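Local coordinates for tudor and KH domain-containing protein homolog (Bombyx mori, PDB 5VQH) that binds symmetrically dimethylated arginines of the Piwi proteins Siwi and Ago3 through its extended Tudor domain, and takes part in primary piRNA biogenesis, at residues A[22-27]-A[185-191]; A[44-48]-A[137-141]; A[148-152]-A[230-236]; A[54-59]-A[128-134]. All coordinates share one frame; numbering follows the deposited sequence.

Overall arrangement
Helix 43-59 ties three of the four contacts together: contact 2 lies near its start and contact 4 at its far end, about 15 Å apart between centres, while contact 1 touches it where W185 and Y26 pack on V45. Contact 1 is a backbone-bonded strand pair, and its V25 and L188 are buried. Contacts 2 and 4, both partly buried, rely on side chains instead: a glutamine oxygen with three donors in one, a tyrosine hydroxyl and an apolar cluster in the other. Contact 3 is a surface contact on the opposite side of the chain's centre from contacts 2 and 4, held mainly by main-chain bonds.

Contact 1: A[22-27]-A[185-191]; sequences SIEVYV and WKALVSR
V25 and L188 form the apolar centre, on the side of the strand pair that also carries I23 and S190, and V27 joins them by setting CG2 4.2 Å from L188 CD1. V25 lays CG1 against S190 CB at 4.0 Å; L214 and I212 of the neighbouring strand 207-217 touch V25 and S190. Between the strands run four antiparallel backbone bonds, two joining I23 to S190 and two joining V25 to L188. The shortest is S190 N to I23 O at 2.7 Å. CA-H groups of E24 and V189 lean on carbonyl oxygens opposite, as close as 3.1 Å from E24 CA to L188 O.

Beyond the last of these pairs the contact turns aromatic. Y26 carries its ring beside its own backbone N (chi1 -55°), with one face turned to W185. The indole comes in edge first, CE3 lying 3.6 Å from Y26 CD2, and the planes stand at 77°: a T-shaped pair. K186 C sits at the tyrosine's edge. One water accepts from W185 N and donates to V27 O, bridging the two segments next to the aromatic pair.

At the other end the contact becomes polar. S22 OG touches V189 CG1 at 3.3 Å, and R191 brings CG and NH1 close beside S22 CB while its NH2 forms a salt bridge to E222. This is a twisted antiparallel pair in the beta-barrel of the SN-like part of an extended Tudor domain, with the W185 side chain about 5 Å from the bound dimethylarginine.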
loop_
_atom_site.group_PDB
_atom_site.type_symbol
_atom_site.label_atom_id
_atom_site.label_comp_id
_atom_site.label_asym_id
_atom_site.label_seq_id
_atom_site.Cartn_x
_atom_site.Cartn_y
_atom_site.Cartn_z
ATOM N N SER A 22 -19.078 5.169 -7.679
ATOM C CA SER A 22 -17.839 4.541 -7.855
ATOM C C SER A 22 -16.791 5.610 -8.152
ATOM O O SER A 22 -17.123 6.689 -8.658
ATOM C CB SER A 22 -17.943 3.618 -9.039
ATOM O OG SER A 22 -17.914 4.387 -10.221
ATOM N N ILE A 23 -15.526 5.286 -7.879
ATOM C CA ILE A 23 -14.420 6.200 -8.147
ATOM C C ILE A 23 -13.285 5.532 -8.882
ATOM O O ILE A 23 -13.286 4.325 -9.091
ATOM C CB ILE A 23 -13.865 6.836 -6.861
ATOM C CG1 ILE A 23 -13.460 5.770 -5.866
ATOM C CG2 ILE A 23 -14.907 7.743 -6.244
ATOM C CD1 ILE A 23 -12.368 6.260 -4.951
ATOM N N GLU A 24 -12.321 6.341 -9.286
ATOM C CA GLU A 24 -11.195 5.837 -9.998
ATOM C C GLU A 24 -9.951 5.766 -9.099
ATOM O O GLU A 24 -9.660 6.703 -8.337
ATOM C CB GLU A 24 -10.941 6.713 -11.187
ATOM C CG GLU A 24 -11.201 6.070 -12.539
ATOM C CD GLU A 24 -11.175 7.117 -13.636
ATOM O OE1 GLU A 24 -10.115 7.228 -14.335
ATOM O OE2 GLU A 24 -12.199 7.872 -13.721
ATOM N N VAL A 25 -9.230 4.645 -9.217
ATOM C CA VAL A 25 -8.090 4.317 -8.358
ATOM C C VAL A 25 -7.028 3.621 -9.178
ATOM O O VAL A 25 -7.339 3.080 -10.229
ATOM C CB VAL A 25 -8.486 3.340 -7.242
ATOM C CG1 VAL A 25 -9.595 3.908 -6.377
ATOM C CG2 VAL A 25 -8.941 2.006 -7.802
ATOM N N TYR A 26 -5.779 3.674 -8.711
ATOM C CA TYR A 26 -4.689 2.791 -9.187
ATOM C C TYR A 26 -4.444 1.792 -8.066
ATOM O O TYR A 26 -4.449 2.180 -6.889
ATOM C CB TYR A 26 -3.400 3.547 -9.398
ATOM C CG TYR A 26 -3.485 4.731 -10.320
ATOM C CD1 TYR A 26 -3.706 4.563 -11.693
ATOM C CD2 TYR A 26 -3.302 6.014 -9.841
ATOM C CE1 TYR A 26 -3.796 5.656 -12.555
ATOM C CE2 TYR A 26 -3.355 7.112 -10.681
ATOM C CZ TYR A 26 -3.595 6.934 -12.034
ATOM O OH TYR A 26 -3.634 8.030 -12.850
ATOM N N VAL A 27 -4.261 0.520 -8.410
ATOM C CA VAL A 27 -3.807 -0.478 -7.441
ATOM C C VAL A 27 -2.297 -0.347 -7.366
ATOM O O VAL A 27 -1.593 -0.403 -8.381
ATOM C CB VAL A 27 -4.211 -1.862 -7.841
ATOM C CG1 VAL A 27 -3.606 -2.879 -6.895
ATOM C CG2 VAL A 27 -5.722 -1.961 -7.847
ATOM N N TRP A 185 0.321 2.139 -12.907
ATOM C CA TRP A 185 -0.587 3.262 -13.125
ATOM C C TRP A 185 -1.700 2.987 -14.169
ATOM O O TRP A 185 -1.907 3.755 -15.102
ATOM C CB TRP A 185 0.216 4.507 -13.477
ATOM C CG TRP A 185 1.329 4.684 -12.543
ATOM C CD1 TRP A 185 2.626 4.260 -12.711
ATOM C CD2 TRP A 185 1.271 5.282 -11.249
ATOM N NE1 TRP A 185 3.374 4.582 -11.611
ATOM C CE2 TRP A 185 2.563 5.200 -10.692
ATOM C CE3 TRP A 185 0.254 5.888 -10.504
ATOM C CZ2 TRP A 185 2.864 5.715 -9.414
ATOM C CZ3 TRP A 185 0.552 6.391 -9.232
ATOM C CH2 TRP A 185 1.844 6.309 -8.704
ATOM N N LYS A 186 -2.416 1.890 -13.983
ATOM C CA LYS A 186 -3.654 1.661 -14.711
ATOM C C LYS A 186 -4.891 2.041 -13.858
ATOM O O LYS A 186 -5.187 1.405 -12.836
ATOM C CB LYS A 186 -3.751 0.202 -15.115
ATOM C CG LYS A 186 -5.119 -0.222 -15.630
ATOM C CD LYS A 186 -5.396 0.421 -16.980
ATOM C CE LYS A 186 -6.496 -0.309 -17.744
ATOM N NZ LYS A 186 -6.417 0.026 -19.188
ATOM N N ALA A 187 -5.596 3.083 -14.286
ATOM C CA ALA A 187 -6.783 3.549 -13.605
ATOM C C ALA A 187 -7.921 2.530 -13.715
ATOM O O ALA A 187 -8.149 1.944 -14.772
ATOM C CB ALA A 187 -7.210 4.859 -14.196
ATOM N N LEU A 188 -8.596 2.288 -12.609
ATOM C CA LEU A 188 -9.702 1.344 -12.570
ATOM C C LEU A 188 -10.849 2.003 -11.834
ATOM O O LEU A 188 -10.627 2.974 -11.120
ATOM C CB LEU A 188 -9.312 0.079 -11.808
ATOM C CG LEU A 188 -8.279 -0.854 -12.429
ATOM C CD1 LEU A 188 -7.914 -1.924 -11.442
ATOM C CD2 LEU A 188 -8.841 -1.512 -13.683
ATOM N N VAL A 189 -12.049 1.462 -11.997
ATOM C CA VAL A 189 -13.208 1.934 -11.293
ATOM C C VAL A 189 -13.414 1.061 -10.101
ATOM O O VAL A 189 -13.373 -0.148 -10.229
ATOM C CB VAL A 189 -14.434 1.933 -12.214
ATOM C CG1 VAL A 189 -15.712 2.317 -11.474
ATOM C CG2 VAL A 189 -14.183 2.956 -13.308
ATOM N N SER A 190 -13.614 1.687 -8.941
ATOM C CA SER A 190 -13.821 1.003 -7.672
ATOM C C SER A 190 -15.178 1.285 -7.070
ATOM O O SER A 190 -15.518 2.438 -6.862
ATOM C CB SER A 190 -12.793 1.499 -6.674
ATOM O OG SER A 190 -13.129 1.002 -5.398
ATOM N N ARG A 191 -15.943 0.255 -6.742
ATOM C CA ARG A 191 -17.228 0.438 -6.078
ATOM C C ARG A 191 -17.099 -0.198 -4.753
ATOM O O ARG A 191 -16.726 -1.344 -4.672
ATOM C CB ARG A 191 -18.384 -0.276 -6.799
ATOM C CG ARG A 191 -18.546 0.092 -8.264
ATOM C CD ARG A 191 -19.818 -0.454 -8.950
ATOM N NE ARG A 191 -19.463 -0.692 -10.358
ATOM C CZ ARG A 191 -19.401 0.226 -11.330
ATOM N NH1 ARG A 191 -19.770 1.498 -11.118
ATOM N NH2 ARG A 191 -18.986 -0.149 -12.543
HETATM O O HOH W 1 -4.606 -0.508 -11.176
HETATM O O HOH W 2 -0.450 1.478 -10.105
#

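Contact 2: A[44-48]-A[137-141]; sequences QVAQL and LRFQA
L48 and L137 bring the backbones nearest, with CA atoms 7.7 Å apart, so a turn of helix 43-59 faces an irregular loop; no backbone-to-backbone bond forms, and every touch involves a side chain. Most of the polar work falls to Q44 OE1, which takes three hydrogen bonds. R138 grips it side-on with NE and NH2, at 3.0 and 2.9 Å from Q44 OE1; NE approaches in the carbonyl plane, on a lone pair, whereas NH2 is tilted out of it. Both bonds are bent at the hydrogen, as expected when two N-H groups converge on one oxygen. The bend in the arginine at chi3 (63°) turns that edge of the guanidinium back to the glutamine.

Q140 supplies the third donor, its NE2 2.9 Å from Q44 OE1. The same nitrogen also donates to R138 O, and these two bonds fix which way round the Q140 amide lies; it stands 78° from the Q44 amide.

Beside this polar group L137 spreads its two methyls over the helix, CD1 against Q44 CG at 3.6 Å and CD2 against the L48 backbone. The L48 and Q140 side chains run past each other in opposite directions, touching at CD2 and CG. R91 and D115 hold the loop as well, bonding L137 O and Q140 N. The pairing is that of an extended Tudor domain, where the connecting helix leading into the Tudor core packs on the loop that returns from it.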
loop_
_atom_site.group_PDB
_atom_site.type_symbol
_atom_site.label_atom_id
_atom_site.label_comp_id
_atom_site.label_asym_id
_atom_site.label_seq_id
_atom_site.Cartn_x
_atom_site.Cartn_y
_atom_site.Cartn_z
ATOM N N GLN A 44 -3.465 14.671 -6.093
ATOM C CA GLN A 44 -2.425 14.255 -5.151
ATOM C C GLN A 44 -1.437 13.233 -5.750
ATOM O O GLN A 44 -0.364 13.010 -5.209
ATOM C CB GLN A 44 -3.031 13.737 -3.865
ATOM C CG GLN A 44 -3.525 14.859 -2.968
ATOM C CD GLN A 44 -4.255 14.390 -1.733
ATOM O OE1 GLN A 44 -4.277 13.202 -1.414
ATOM N NE2 GLN A 44 -4.882 15.337 -1.026
ATOM N N VAL A 45 -1.758 12.640 -6.888
ATOM C CA VAL A 45 -0.834 11.721 -7.499
ATOM C C VAL A 45 0.368 12.498 -7.998
ATOM O O VAL A 45 1.502 12.097 -7.801
ATOM C CB VAL A 45 -1.505 10.924 -8.623
ATOM C CG1 VAL A 45 -0.481 10.090 -9.387
ATOM C CG2 VAL A 45 -2.595 10.005 -8.046
ATOM N N ALA A 46 0.121 13.630 -8.637
ATOM C CA ALA A 46 1.192 14.453 -9.182
ATOM C C ALA A 46 1.939 15.122 -8.030
ATOM O O ALA A 46 3.141 15.331 -8.102
ATOM C CB ALA A 46 0.615 15.489 -10.129
ATOM N N GLN A 47 1.227 15.456 -6.961
ATOM C CA GLN A 47 1.876 15.935 -5.761
ATOM C C GLN A 47 2.826 14.863 -5.189
ATOM O O GLN A 47 3.948 15.182 -4.771
ATOM C CB GLN A 47 0.857 16.378 -4.741
ATOM C CG GLN A 47 0.154 17.674 -5.085
ATOM C CD GLN A 47 -0.789 18.094 -3.971
ATOM O OE1 GLN A 47 -1.738 17.389 -3.642
ATOM N NE2 GLN A 47 -0.527 19.230 -3.375
ATOM N N LEU A 48 2.387 13.602 -5.228
ATOM C CA LEU A 48 3.208 12.462 -4.829
ATOM C C LEU A 48 4.421 12.339 -5.675
ATOM O O LEU A 48 5.521 12.308 -5.140
ATOM C CB LEU A 48 2.423 11.145 -4.877
ATOM C CG LEU A 48 3.175 9.852 -4.520
ATOM C CD1 LEU A 48 3.776 9.869 -3.113
ATOM C CD2 LEU A 48 2.243 8.666 -4.655
ATOM N N LEU A 137 1.659 16.092 2.700
ATOM C CA LEU A 137 0.773 15.378 1.813
ATOM C C LEU A 137 0.223 14.096 2.467
ATOM O O LEU A 137 0.934 13.337 3.117
ATOM C CB LEU A 137 1.483 15.081 0.508
ATOM C CG LEU A 137 0.733 14.169 -0.461
ATOM C CD1 LEU A 137 -0.440 14.924 -1.032
ATOM C CD2 LEU A 137 1.648 13.692 -1.579
ATOM N N ARG A 138 -1.065 13.881 2.297
ATOM C CA ARG A 138 -1.763 12.757 2.920
ATOM C C ARG A 138 -1.077 11.456 2.512
ATOM O O ARG A 138 -0.502 11.344 1.416
ATOM C CB ARG A 138 -3.256 12.785 2.489
ATOM C CG ARG A 138 -4.104 11.599 2.926
ATOM C CD ARG A 138 -5.519 11.712 2.360
ATOM N NE ARG A 138 -5.515 11.680 0.886
ATOM C CZ ARG A 138 -5.727 10.586 0.170
ATOM N NH1 ARG A 138 -5.962 9.418 0.779
ATOM N NH2 ARG A 138 -5.695 10.647 -1.151
ATOM N N PHE A 139 -1.113 10.465 3.384
ATOM C CA PHE A 139 -0.524 9.178 3.004
ATOM C C PHE A 139 -1.411 8.519 1.943
ATOM O O PHE A 139 -2.585 8.278 2.174
ATOM C CB PHE A 139 -0.334 8.290 4.227
ATOM C CG PHE A 139 0.664 8.833 5.223
ATOM C CD1 PHE A 139 1.843 9.424 4.804
ATOM C CD2 PHE A 139 0.432 8.713 6.585
ATOM C CE1 PHE A 139 2.748 9.907 5.722
ATOM C CE2 PHE A 139 1.344 9.178 7.519
ATOM C CZ PHE A 139 2.513 9.778 7.085
ATOM N N GLN A 140 -0.845 8.275 0.775
ATOM C CA GLN A 140 -1.629 7.952 -0.421
ATOM C C GLN A 140 -2.214 6.558 -0.507
ATOM O O GLN A 140 -3.184 6.378 -1.271
ATOM C CB GLN A 140 -0.802 8.182 -1.687
ATOM C CG GLN A 140 -0.573 9.631 -2.060
ATOM C CD GLN A 140 -1.867 10.381 -2.224
ATOM O OE1 GLN A 140 -2.619 10.157 -3.162
ATOM N NE2 GLN A 140 -2.169 11.224 -1.276
ATOM N N ALA A 141 -1.689 5.592 0.262
ATOM C CA ALA A 141 -2.137 4.170 0.137
ATOM C C ALA A 141 -3.292 3.831 1.050
ATOM O O ALA A 141 -3.138 4.011 2.222
ATOM C CB ALA A 141 -0.983 3.218 0.414
#

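Contact 3: A[148-152]-A[230-236]; sequences GVRPA and VAEGWAV
V236 rests its CG2 methyl over the centre of the R150 guanidinium, 3.9 Å above the plane. The arginine reaches that place by setting CG between its backbone N and carbonyl carbon (chi1 46°) and bending at chi2, and CG itself lies 3.8 Å from V236 CG2. The second flat group, the W234 indole, has E232 O over one face toward the rim and E232 OE1 in plane at its edge; the carboxylate also forms a salt bridge to R175, and the H169 ring meets the indole. Here the extended end of the modelled chain is laid along the loop that follows strand 142-146, joined by a single beta bridge between P151 and A235, in the SN-like part of the extended Tudor domain.

Three backbone bonds hold the two runs together. V236 N donates to R150 O at 2.9 Å, while R150 N returns a longer bond of 3.3 Å to V236 O. The third runs from A152 N to W234 O at 3.1 Å. P151 has no N-H to give; its ring turns from the partner toward K167 and W168.

Beside the bonds sits a small apolar patch. V149 puts CB against A235 CB and CG1 against V230 CG2, the latter in the last turn of helix 225-231, and W168 touches both V149 and A235. G233, with positive phi, belongs to the turn after that helix, and the chain becomes extended from A235. The last touch is A152 CB, 3.4 Å from both G233 O and W234 O.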
loop_
_atom_site.group_PDB
_atom_site.type_symbol
_atom_site.label_atom_id
_atom_site.label_comp_id
_atom_site.label_asym_id
_atom_site.label_seq_id
_atom_site.Cartn_x
_atom_site.Cartn_y
_atom_site.Cartn_z
ATOM N N GLY A 148 -16.979 -9.885 -2.331
ATOM C CA GLY A 148 -17.765 -10.881 -3.026
ATOM C C GLY A 148 -17.012 -12.116 -3.469
ATOM O O GLY A 148 -17.569 -12.934 -4.199
ATOM N N VAL A 149 -15.759 -12.273 -3.047
ATOM C CA VAL A 149 -14.999 -13.472 -3.415
ATOM C C VAL A 149 -14.310 -14.049 -2.179
ATOM O O VAL A 149 -14.020 -13.340 -1.230
ATOM C CB VAL A 149 -13.978 -13.189 -4.552
ATOM C CG1 VAL A 149 -14.645 -12.537 -5.740
ATOM C CG2 VAL A 149 -12.869 -12.288 -4.085
ATOM N N ARG A 150 -14.090 -15.350 -2.175
ATOM C CA ARG A 150 -13.179 -15.950 -1.204
ATOM C C ARG A 150 -12.353 -16.999 -1.926
ATOM O O ARG A 150 -12.707 -17.414 -3.034
ATOM C CB ARG A 150 -13.915 -16.506 0.026
ATOM C CG ARG A 150 -15.144 -17.328 -0.303
ATOM C CD ARG A 150 -16.230 -17.223 0.762
ATOM N NE ARG A 150 -17.337 -18.110 0.406
ATOM C CZ ARG A 150 -18.220 -17.888 -0.577
ATOM N NH1 ARG A 150 -18.175 -16.781 -1.333
ATOM N NH2 ARG A 150 -19.174 -18.790 -0.812
ATOM N N PRO A 151 -11.209 -17.384 -1.341
ATOM C CA PRO A 151 -10.363 -18.334 -2.064
ATOM C C PRO A 151 -10.999 -19.706 -2.248
ATOM O O PRO A 151 -11.800 -20.156 -1.414
ATOM C CB PRO A 151 -9.090 -18.429 -1.230
ATOM C CG PRO A 151 -9.248 -17.500 -0.077
ATOM C CD PRO A 151 -10.597 -16.880 -0.099
ATOM N N ALA A 152 -10.656 -20.330 -3.372
ATOM C CA ALA A 152 -11.181 -21.640 -3.738
ATOM C C ALA A 152 -10.425 -22.750 -2.998
ATOM O O ALA A 152 -9.188 -22.821 -3.041
ATOM C CB ALA A 152 -11.097 -21.835 -5.240
ATOM N N VAL A 230 -13.343 -15.623 -10.206
ATOM C CA VAL A 230 -14.307 -16.674 -9.927
ATOM C C VAL A 230 -14.410 -17.587 -11.144
ATOM O O VAL A 230 -14.396 -18.794 -10.987
ATOM C CB VAL A 230 -15.696 -16.105 -9.566
ATOM C CG1 VAL A 230 -16.732 -17.222 -9.495
ATOM C CG2 VAL A 230 -15.640 -15.320 -8.245
ATOM N N ALA A 231 -14.483 -17.019 -12.347
ATOM C CA ALA A 231 -14.662 -17.817 -13.574
ATOM C C ALA A 231 -13.462 -18.708 -13.865
ATOM O O ALA A 231 -13.622 -19.839 -14.312
ATOM C CB ALA A 231 -14.919 -16.913 -14.759
ATOM N N GLU A 232 -12.257 -18.197 -13.605
ATOM C CA GLU A 232 -11.035 -18.977 -13.775
ATOM C C GLU A 232 -10.770 -19.918 -12.606
ATOM O O GLU A 232 -9.697 -20.504 -12.510
ATOM C CB GLU A 232 -9.839 -18.051 -13.938
ATOM C CG GLU A 232 -9.871 -17.176 -15.181
ATOM C CD GLU A 232 -8.603 -16.346 -15.354
ATOM O OE1 GLU A 232 -7.754 -16.359 -14.431
ATOM O OE2 GLU A 232 -8.438 -15.673 -16.407
ATOM N N GLY A 233 -11.730 -20.059 -11.706
ATOM C CA GLY A 233 -11.620 -21.031 -10.634
ATOM C C GLY A 233 -10.724 -20.679 -9.461
ATOM O O GLY A 233 -10.622 -21.472 -8.537
ATOM N N TRP A 234 -10.107 -19.494 -9.453
ATOM C CA TRP A 234 -9.308 -19.055 -8.292
ATOM C C TRP A 234 -10.122 -18.670 -7.044
ATOM O O TRP A 234 -9.639 -18.815 -5.895
ATOM C CB TRP A 234 -8.422 -17.907 -8.683
ATOM C CG TRP A 234 -7.478 -18.249 -9.783
ATOM C CD1 TRP A 234 -7.412 -17.676 -11.020
ATOM C CD2 TRP A 234 -6.464 -19.263 -9.755
ATOM N NE1 TRP A 234 -6.419 -18.271 -11.765
ATOM C CE2 TRP A 234 -5.819 -19.244 -11.007
ATOM C CE3 TRP A 234 -6.048 -20.189 -8.793
ATOM C CZ2 TRP A 234 -4.770 -20.090 -11.312
ATOM C CZ3 TRP A 234 -5.014 -21.039 -9.109
ATOM C CH2 TRP A 234 -4.386 -20.981 -10.354
ATOM N N ALA A 235 -11.352 -18.196 -7.258
ATOM C CA ALA A 235 -12.213 -17.768 -6.147
ATOM C C ALA A 235 -13.609 -18.400 -6.232
ATOM O O ALA A 235 -13.947 -19.016 -7.231
ATOM C CB ALA A 235 -12.319 -16.237 -6.173
ATOM N N VAL A 236 -14.444 -18.222 -5.211
ATOM C CA VAL A 236 -15.884 -18.550 -5.355
ATOM C C VAL A 236 -16.771 -17.387 -4.939
ATOM O O VAL A 236 -16.448 -16.724 -3.965
ATOM C CB VAL A 236 -16.280 -19.843 -4.587
ATOM C CG1 VAL A 236 -15.598 -21.059 -5.199
ATOM C CG2 VAL A 236 -15.944 -19.724 -3.109
#

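Contact 4: A[54-59]-A[128-134]; sequences HMTEYY and CELRADL
Y59 and the 128-131 backbone make the tight half of this contact. The tyrosine hydroxyl is used twice: it donates to E129 O at 2.6 Å, in the carbonyl plane on a lone pair, and accepts from R131 N at 3.0 Å along a nearly straight N-H. Both partners lie at the ring's edge, so the phenol fits between two consecutive peptide groups. C128 meets the ring obliquely, CB 3.7 Å from Y59 CE1, with its sulfur in a loose sulfur-aromatic contact. Alongside, M55 bends at chi3 (55°) to carry its methyl onto L130, CE to CD1 at 3.7 Å. L134 fills in with CD1 against both M55 CG and Y59 CE2.

The other half is more open and charged. R131, bent at chi2 and chi3, brings its guanidinium over one face of Y58, CZ 5.0 Å from the ring centroid and 14° off the normal: a cation-pi contact, with the two planes well short of parallel. The exposed H54 crosses it nearly at a right angle, its CE1 3.4 Å from R131 NH1 at the guanidinium edge. R131 is also paired by charge with D133, though no N-H points at that carboxylate. H68 joins the halves from outside, bonding Y58 OH and E129 OE1.

In the fold, the last turns of helix 43-59 thus lie against the short, weakly bonded edge strand 128-129 and the 3-10 turn after it, with W89 of strand 89-98 packing on M55, C128 and Y59, and A80 of strand 78-82 on C128 and Y59.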
loop_
_atom_site.group_PDB
_atom_site.type_symbol
_atom_site.label_atom_id
_atom_site.label_comp_id
_atom_site.label_asym_id
_atom_site.label_seq_id
_atom_site.Cartn_x
_atom_site.Cartn_y
_atom_site.Cartn_z
ATOM N N HIS A 54 11.537 15.164 -5.072
ATOM C CA HIS A 54 12.173 16.036 -4.111
ATOM C C HIS A 54 12.930 15.240 -3.025
ATOM O O HIS A 54 14.108 15.510 -2.741
ATOM C CB HIS A 54 11.118 16.941 -3.497
ATOM C CG HIS A 54 11.677 17.966 -2.579
ATOM N ND1 HIS A 54 10.900 18.638 -1.664
ATOM C CD2 HIS A 54 12.937 18.435 -2.425
ATOM C CE1 HIS A 54 11.654 19.493 -0.994
ATOM N NE2 HIS A 54 12.897 19.384 -1.431
ATOM N N MET A 55 12.263 14.248 -2.435
ATOM C CA MET A 55 12.879 13.479 -1.389
ATOM C C MET A 55 14.092 12.813 -1.965
ATOM O O MET A 55 15.155 12.754 -1.345
ATOM C CB MET A 55 11.913 12.449 -0.832
ATOM C CG MET A 55 10.862 13.067 0.059
ATOM S SD MET A 55 9.701 11.908 0.818
ATOM C CE MET A 55 10.803 10.763 1.647
ATOM N N THR A 56 13.952 12.337 -3.179
ATOM C CA THR A 56 15.042 11.625 -3.772
ATOM C C THR A 56 16.236 12.529 -4.100
ATOM O O THR A 56 17.371 12.108 -3.879
ATOM C CB THR A 56 14.602 10.813 -4.991
ATOM O OG1 THR A 56 13.462 10.054 -4.626
ATOM C CG2 THR A 56 15.683 9.832 -5.419
ATOM N N GLU A 57 16.013 13.747 -4.603
ATOM C CA GLU A 57 17.146 14.648 -4.871
ATOM C C GLU A 57 17.831 14.974 -3.520
ATOM O O GLU A 57 19.055 14.983 -3.404
ATOM C CB GLU A 57 16.714 15.933 -5.620
ATOM N N TYR A 58 17.020 15.187 -2.496
ATOM C CA TYR A 58 17.501 15.674 -1.206
ATOM C C TYR A 58 18.291 14.600 -0.443
ATOM O O TYR A 58 19.476 14.788 -0.117
ATOM C CB TYR A 58 16.311 16.160 -0.393
ATOM C CG TYR A 58 16.658 16.737 0.934
ATOM C CD1 TYR A 58 17.180 18.001 1.042
ATOM C CD2 TYR A 58 16.438 16.017 2.101
ATOM C CE1 TYR A 58 17.504 18.548 2.284
ATOM C CE2 TYR A 58 16.761 16.540 3.351
ATOM C CZ TYR A 58 17.296 17.810 3.445
ATOM O OH TYR A 58 17.613 18.331 4.678
ATOM N N TYR A 59 17.643 13.474 -0.177
ATOM C CA TYR A 59 18.281 12.404 0.605
ATOM C C TYR A 59 19.405 11.686 -0.190
ATOM O O TYR A 59 20.090 10.815 0.315
ATOM C CB TYR A 59 17.235 11.409 1.150
ATOM C CG TYR A 59 16.381 11.983 2.287
ATOM C CD1 TYR A 59 16.896 12.130 3.563
ATOM C CD2 TYR A 59 15.045 12.338 2.094
ATOM C CE1 TYR A 59 16.124 12.615 4.601
ATOM C CE2 TYR A 59 14.281 12.842 3.119
ATOM C CZ TYR A 59 14.825 12.980 4.378
ATOM O OH TYR A 59 14.073 13.498 5.438
ATOM N N CYS A 128 16.634 7.405 7.279
ATOM C CA CYS A 128 16.931 8.753 7.696
ATOM C C CYS A 128 15.740 9.338 8.381
ATOM O O CYS A 128 14.632 8.855 8.192
ATOM C CB CYS A 128 17.262 9.616 6.493
ATOM S SG CYS A 128 18.886 9.291 5.817
ATOM N N GLU A 129 15.954 10.382 9.174
ATOM C CA GLU A 129 14.837 11.085 9.746
ATOM C C GLU A 129 14.103 11.796 8.607
ATOM O O GLU A 129 14.717 12.409 7.726
ATOM C CB GLU A 129 15.283 12.114 10.781
ATOM C CG GLU A 129 14.111 12.884 11.430
ATOM C CD GLU A 129 14.161 14.416 11.249
ATOM O OE1 GLU A 129 15.258 14.974 10.996
ATOM O OE2 GLU A 129 13.099 15.076 11.375
ATOM N N LEU A 130 12.783 11.703 8.647
ATOM C CA LEU A 130 11.930 12.437 7.722
ATOM C C LEU A 130 11.721 13.901 8.183
ATOM O O LEU A 130 11.142 14.151 9.211
ATOM C CB LEU A 130 10.576 11.721 7.544
ATOM C CG LEU A 130 9.676 12.310 6.449
ATOM C CD1 LEU A 130 10.309 12.210 5.050
ATOM C CD2 LEU A 130 8.294 11.692 6.450
ATOM N N ARG A 131 12.222 14.844 7.401
ATOM C CA ARG A 131 11.952 16.270 7.575
ATOM C C ARG A 131 10.455 16.549 7.697
ATOM O O ARG A 131 9.655 16.076 6.880
ATOM C CB ARG A 131 12.478 17.033 6.364
ATOM C CG ARG A 131 13.753 17.788 6.590
ATOM C CD ARG A 131 13.699 19.096 5.818
ATOM N NE ARG A 131 13.451 18.854 4.396
ATOM C CZ ARG A 131 12.861 19.710 3.560
ATOM N NH1 ARG A 131 12.696 19.384 2.280
ATOM N NH2 ARG A 131 12.435 20.896 3.991
ATOM N N ALA A 132 10.083 17.344 8.689
ATOM C CA ALA A 132 8.682 17.474 9.069
ATOM C C ALA A 132 7.746 17.994 7.968
ATOM O O ALA A 132 6.587 17.606 7.915
ATOM C CB ALA A 132 8.565 18.342 10.324
ATOM N N ASP A 133 8.227 18.865 7.094
ATOM C CA ASP A 133 7.365 19.379 6.024
ATOM C C ASP A 133 6.978 18.303 4.991
ATOM O O ASP A 133 5.972 18.433 4.267
ATOM C CB ASP A 133 8.003 20.582 5.323
ATOM C CG ASP A 133 9.233 20.214 4.556
ATOM O OD1 ASP A 133 10.115 19.585 5.154
ATOM O OD2 ASP A 133 9.336 20.556 3.353
ATOM N N LEU A 134 7.748 17.226 4.939
ATOM C CA LEU A 134 7.422 16.142 4.046
ATOM C C LEU A 134 6.210 15.316 4.507
ATOM O O LEU A 134 5.743 14.445 3.782
ATOM C CB LEU A 134 8.628 15.272 3.876
ATOM C CG LEU A 134 9.862 16.050 3.404
ATOM C CD1 LEU A 134 11.066 15.138 3.502
ATOM C CD2 LEU A 134 9.742 16.566 1.969
#